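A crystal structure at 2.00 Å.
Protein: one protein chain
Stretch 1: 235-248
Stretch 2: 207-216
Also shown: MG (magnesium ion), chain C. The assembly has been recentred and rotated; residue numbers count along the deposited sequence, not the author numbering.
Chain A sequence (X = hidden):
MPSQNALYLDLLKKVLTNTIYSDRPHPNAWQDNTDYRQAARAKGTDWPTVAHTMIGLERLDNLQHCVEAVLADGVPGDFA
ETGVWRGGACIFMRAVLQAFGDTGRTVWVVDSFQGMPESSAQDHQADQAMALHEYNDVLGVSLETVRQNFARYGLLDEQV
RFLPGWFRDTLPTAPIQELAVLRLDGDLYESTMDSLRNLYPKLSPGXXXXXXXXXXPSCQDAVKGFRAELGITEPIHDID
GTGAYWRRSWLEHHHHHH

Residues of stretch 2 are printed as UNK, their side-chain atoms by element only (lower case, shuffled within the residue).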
# COMPACT_ATOMS: atom_id res chain seq x y z
N PRO A 235 6.58 -23.72 24.89
CA PRO A 235 7.67 -22.77 25.12
C PRO A 235 7.43 -21.43 24.45
O PRO A 235 6.89 -21.37 23.36
CB PRO A 235 8.88 -23.44 24.48
CG PRO A 235 8.48 -24.87 24.28
CD PRO A 235 7.02 -24.82 24.01
N ILE A 236 7.91 -20.38 25.09
CA ILE A 236 7.81 -19.04 24.56
C ILE A 236 8.95 -18.81 23.57
O ILE A 236 10.13 -19.05 23.89
CB ILE A 236 7.84 -18.02 25.72
CG1 ILE A 236 6.54 -18.13 26.54
CG2 ILE A 236 8.04 -16.63 25.22
CD1 ILE A 236 6.63 -17.59 27.96
N HIS A 237 8.58 -18.38 22.37
CA HIS A 237 9.51 -18.02 21.29
C HIS A 237 9.59 -16.51 21.24
O HIS A 237 8.56 -15.82 21.26
CB HIS A 237 8.99 -18.52 19.94
CG HIS A 237 9.08 -20.00 19.77
ND1 HIS A 237 9.09 -20.88 20.82
CD2 HIS A 237 9.16 -20.76 18.65
CE1 HIS A 237 9.18 -22.12 20.37
NE2 HIS A 237 9.21 -22.07 19.05
N ASP A 238 10.81 -15.99 21.22
CA ASP A 238 11.03 -14.59 21.00
C ASP A 238 10.62 -14.20 19.58
O ASP A 238 10.63 -15.03 18.67
CB ASP A 238 12.51 -14.27 21.22
CG ASP A 238 12.85 -12.82 20.95
OD1 ASP A 238 12.28 -11.91 21.60
OD2 ASP A 238 13.71 -12.60 20.08
N ILE A 239 10.21 -12.96 19.40
CA ILE A 239 9.98 -12.44 18.07
C ILE A 239 11.15 -11.53 17.73
O ILE A 239 11.88 -11.79 16.78
CB ILE A 239 8.60 -11.70 17.95
CG1 ILE A 239 7.45 -12.69 18.18
CG2 ILE A 239 8.49 -11.02 16.58
CD1 ILE A 239 6.07 -12.06 18.29
N ASP A 240 11.34 -10.48 18.54
CA ASP A 240 12.26 -9.42 18.20
C ASP A 240 12.85 -8.73 19.44
O ASP A 240 13.24 -7.57 19.37
CB ASP A 240 11.51 -8.37 17.33
CG ASP A 240 10.43 -7.63 18.10
OD1 ASP A 240 10.02 -8.10 19.18
OD2 ASP A 240 10.01 -6.54 17.65
N GLY A 241 12.89 -9.43 20.57
CA GLY A 241 13.38 -8.86 21.82
C GLY A 241 12.37 -7.97 22.52
O GLY A 241 12.67 -7.37 23.55
N THR A 242 11.17 -7.88 21.94
CA THR A 242 10.06 -7.11 22.50
C THR A 242 8.84 -8.02 22.66
O THR A 242 8.37 -8.26 23.75
CB THR A 242 9.70 -5.92 21.60
OG1 THR A 242 10.78 -4.99 21.60
CG2 THR A 242 8.41 -5.22 22.08
N GLY A 243 8.35 -8.52 21.53
CA GLY A 243 7.23 -9.41 21.48
C GLY A 243 7.67 -10.85 21.61
O GLY A 243 8.83 -11.21 21.36
N ALA A 244 6.74 -11.69 22.02
CA ALA A 244 7.00 -13.09 22.13
C ALA A 244 5.72 -13.82 21.84
O ALA A 244 4.65 -13.22 21.88
CB ALA A 244 7.50 -13.42 23.54
N TYR A 245 5.80 -15.12 21.58
CA TYR A 245 4.58 -15.86 21.34
C TYR A 245 4.77 -17.32 21.68
O TYR A 245 5.91 -17.81 21.86
CB TYR A 245 4.17 -15.71 19.87
CG TYR A 245 5.04 -16.46 18.91
CD1 TYR A 245 6.25 -15.92 18.46
CD2 TYR A 245 4.68 -17.72 18.46
CE1 TYR A 245 7.07 -16.60 17.55
CE2 TYR A 245 5.49 -18.43 17.56
CZ TYR A 245 6.68 -17.86 17.11
OH TYR A 245 7.46 -18.56 16.21
N TRP A 246 3.66 -18.02 21.77
CA TRP A 246 3.73 -19.46 21.82
C TRP A 246 2.56 -20.05 21.10
O TRP A 246 1.55 -19.37 20.82
CB TRP A 246 3.85 -19.98 23.26
CG TRP A 246 2.58 -20.15 24.07
CD1 TRP A 246 1.75 -21.23 24.08
CD2 TRP A 246 2.05 -19.22 25.03
NE1 TRP A 246 0.72 -21.03 24.98
CE2 TRP A 246 0.89 -19.81 25.58
CE3 TRP A 246 2.44 -17.96 25.48
CZ2 TRP A 246 0.11 -19.17 26.55
CZ3 TRP A 246 1.67 -17.33 26.44
CH2 TRP A 246 0.53 -17.94 26.97
N ARG A 247 2.71 -21.33 20.78
CA ARG A 247 1.66 -22.09 20.10
C ARG A 247 1.06 -23.13 21.04
O ARG A 247 1.75 -23.93 21.64
CB ARG A 247 2.25 -22.78 18.86
CG ARG A 247 1.17 -23.32 17.91
CD ARG A 247 1.74 -23.94 16.64
NE ARG A 247 0.66 -24.13 15.66
CZ ARG A 247 0.84 -24.40 14.37
NH1 ARG A 247 2.05 -24.48 13.86
NH2 ARG A 247 -0.21 -24.54 13.57
N ARG A 248 -0.26 -23.14 21.15
CA ARG A 248 -0.92 -24.18 21.94
C ARG A 248 -0.76 -25.59 21.33
O ARG A 248 -0.78 -25.77 20.10
CB ARG A 248 -2.38 -23.81 22.13
CG ARG A 248 -3.09 -24.63 23.18
CD ARG A 248 -4.42 -24.03 23.50
NE ARG A 248 -4.98 -24.67 24.67
CZ ARG A 248 -6.03 -24.23 25.32
NH1 ARG A 248 -6.65 -23.13 24.90
NH2 ARG A 248 -6.46 -24.88 26.39
N UNK A 207 -3.37 -23.27 17.98
CA UNK A 207 -3.59 -21.83 17.84
C UNK A 207 -2.44 -21.07 18.48
O UNK A 207 -1.65 -21.66 19.22
N UNK A 208 -2.36 -19.77 18.24
CA UNK A 208 -1.24 -18.96 18.71
C UNK A 208 -1.66 -17.90 19.70
O UNK A 208 -2.69 -17.20 19.53
c UNK A 208 0.21 -19.13 16.62
c UNK A 208 0.30 -20.58 14.69
c UNK A 208 -0.57 -18.23 17.53
c UNK A 208 -0.41 -19.74 15.53
c UNK A 208 2.29 -20.17 15.98
c UNK A 208 1.66 -20.79 14.91
c UNK A 208 1.58 -19.35 16.83
N UNK A 209 -0.85 -17.77 20.74
CA UNK A 209 -0.89 -16.59 21.59
C UNK A 209 0.33 -15.74 21.27
O UNK A 209 1.48 -16.22 21.35
c UNK A 209 -1.06 -15.60 23.85
c UNK A 209 -0.86 -16.90 23.10
c UNK A 209 -1.91 -17.86 23.45
N UNK A 210 0.06 -14.48 20.92
CA UNK A 210 1.07 -13.50 20.64
C UNK A 210 1.06 -12.41 21.72
O UNK A 210 0.03 -11.81 22.03
c UNK A 210 1.01 -13.97 18.17
c UNK A 210 0.84 -12.90 19.25
c UNK A 210 0.57 -13.51 16.82
c UNK A 210 1.83 -11.78 18.98
N UNK A 211 2.21 -12.18 22.32
CA UNK A 211 2.34 -11.20 23.41
C UNK A 211 3.19 -10.05 22.88
O UNK A 211 4.40 -10.18 22.74
c UNK A 211 3.01 -11.79 24.63
c UNK A 211 2.95 -10.80 25.79
c UNK A 211 0.99 -13.02 25.62
c UNK A 211 2.38 -13.13 25.04
N UNK A 212 2.58 -8.91 22.60
CA UNK A 212 3.30 -7.92 21.83
C UNK A 212 4.44 -7.29 22.65
O UNK A 212 5.44 -6.88 22.07
c UNK A 212 2.36 -6.82 21.31
o UNK A 212 3.27 -6.32 19.17
c UNK A 212 3.05 -5.89 20.32
o UNK A 212 3.40 -4.74 20.70
N UNK A 213 4.27 -7.21 23.97
CA UNK A 213 5.24 -6.57 24.86
C UNK A 213 5.65 -7.49 25.99
O UNK A 213 5.71 -7.08 27.16
c UNK A 213 4.65 -5.29 25.47
o UNK A 213 3.32 -4.13 23.91
o UNK A 213 5.42 -3.50 24.14
c UNK A 213 4.44 -4.22 24.45
N UNK A 214 5.98 -8.72 25.64
CA UNK A 214 6.38 -9.70 26.64
C UNK A 214 7.51 -9.23 27.55
O UNK A 214 7.67 -9.76 28.64
o UNK A 214 8.53 -14.95 29.66
c UNK A 214 8.13 -13.98 28.78
c UNK A 214 6.87 -13.41 28.90
c UNK A 214 6.85 -10.98 25.96
c UNK A 214 8.53 -12.62 26.85
c UNK A 214 7.29 -12.03 26.94
c UNK A 214 6.45 -12.44 27.98
c UNK A 214 8.97 -13.59 27.75
N UNK A 215 8.31 -8.26 27.12
CA UNK A 215 9.52 -7.92 27.90
C UNK A 215 9.30 -6.72 28.75
O UNK A 215 10.15 -6.33 29.54
c UNK A 215 10.73 -7.85 27.01
c UNK A 215 10.94 -10.27 24.12
c UNK A 215 11.08 -10.32 26.87
c UNK A 215 11.19 -11.48 26.14
c UNK A 215 11.12 -11.45 24.75
c UNK A 215 10.83 -9.11 24.87
c UNK A 215 10.92 -9.11 26.23
N UNK A 216 8.09 -6.19 28.63
CA UNK A 216 7.59 -5.18 29.52
C UNK A 216 7.28 -5.90 30.82
O UNK A 216 6.51 -6.87 30.81
c UNK A 216 5.71 -3.33 29.59
c UNK A 216 6.59 -2.13 29.30
c UNK A 216 4.24 -3.07 29.15
c UNK A 216 6.31 -4.57 28.92
MG MG C . 2.68 -3.47 22.05
O HOH W 1 4.60 -2.25 21.95
O HOH W 2 2.33 -2.00 20.49
O HOH W 3 2.20 -1.79 23.18

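Position 207 has no side-chain atoms. Its backbone O accepts a hydrogen bond from Arg 248 N at 2.8 Å. It is Gly 207.

Position 208 has seven carbons, one followed by a ring of six. The CG of Arg 247 lies over the ring face, 4.0 Å from its centroid, and Tyr 245 approaches the ring edge. With no oxygen on the ring, this is Phe 208. Its CD2 lies 3.9 Å from Tyr 245 CD2.

Position 209 has three carbons, one carrying the other two. The branch sits over the six-membered ring of Trp 246, its CB 4.0 Å from the centroid and almost on the ring normal. It is Val 209. Its backbone pairs with Trp 246 twice: Val 209 N to Trp 246 O and Trp 246 N to Val 209 O, both 2.9 Å.

Position 210 has four carbons, forked at the first, with one arm two carbons long. It touches Tyr 245 and Ile 239. It is Ile 210. Its CG1 is 4.0 Å from Tyr 245 CB.

Position 211 has the same four-carbon fork, here reaching the Trp 246 ring. It is Ile 211, with CD1 4.4 Å from Trp 246 CZ3. Ile 211 N donates to Ala 244 O at 2.7 Å, and Ala 244 N donates to Ile 211 O at 2.9 Å.

Position 212 has two carbons, the second carrying two oxygens. Its CA-to-CB bond points away from stretch 1, and its carboxylate binds magnesium. It is Asp 212, with OD2 2.0 Å from MG.

Position 213 has the same pattern and also binds the metal. It is Asp 213, with OD2 2.1 Å from MG. Its OD1 accepts a hydrogen bond from a metal-bound water.

Position 214 has one carbon, then a six-carbon ring bearing an oxygen. Its CB packs 3.5 Å from Ala 244 CB. It is Tyr 214, with OH 3.7 Å from Ile 236 CD1.

Position 215 has one carbon and a plain six-carbon ring, lying near Asp 238 and Ala 244. It is Phe 215.

Position 216 has four carbons, forked at the second, and touches nothing on stretch 1. It is Leu 216, which closes a type I turn begun at Asp 213.

The contact is an antiparallel strand pair. Backbone hydrogen bonds join the strands in register, and side chains alternate between two faces. Tyr 245, Arg 247, Phe 208 and Ile 210 share one; Ala 244, Trp 246, Val 209 and Ile 211 share the other. Beyond the strand, the two aspartates bind the metal, while both following aromatic side chains pack against stretch 1.

Stretch 2, residues 207-216: GFVIIDDYFL
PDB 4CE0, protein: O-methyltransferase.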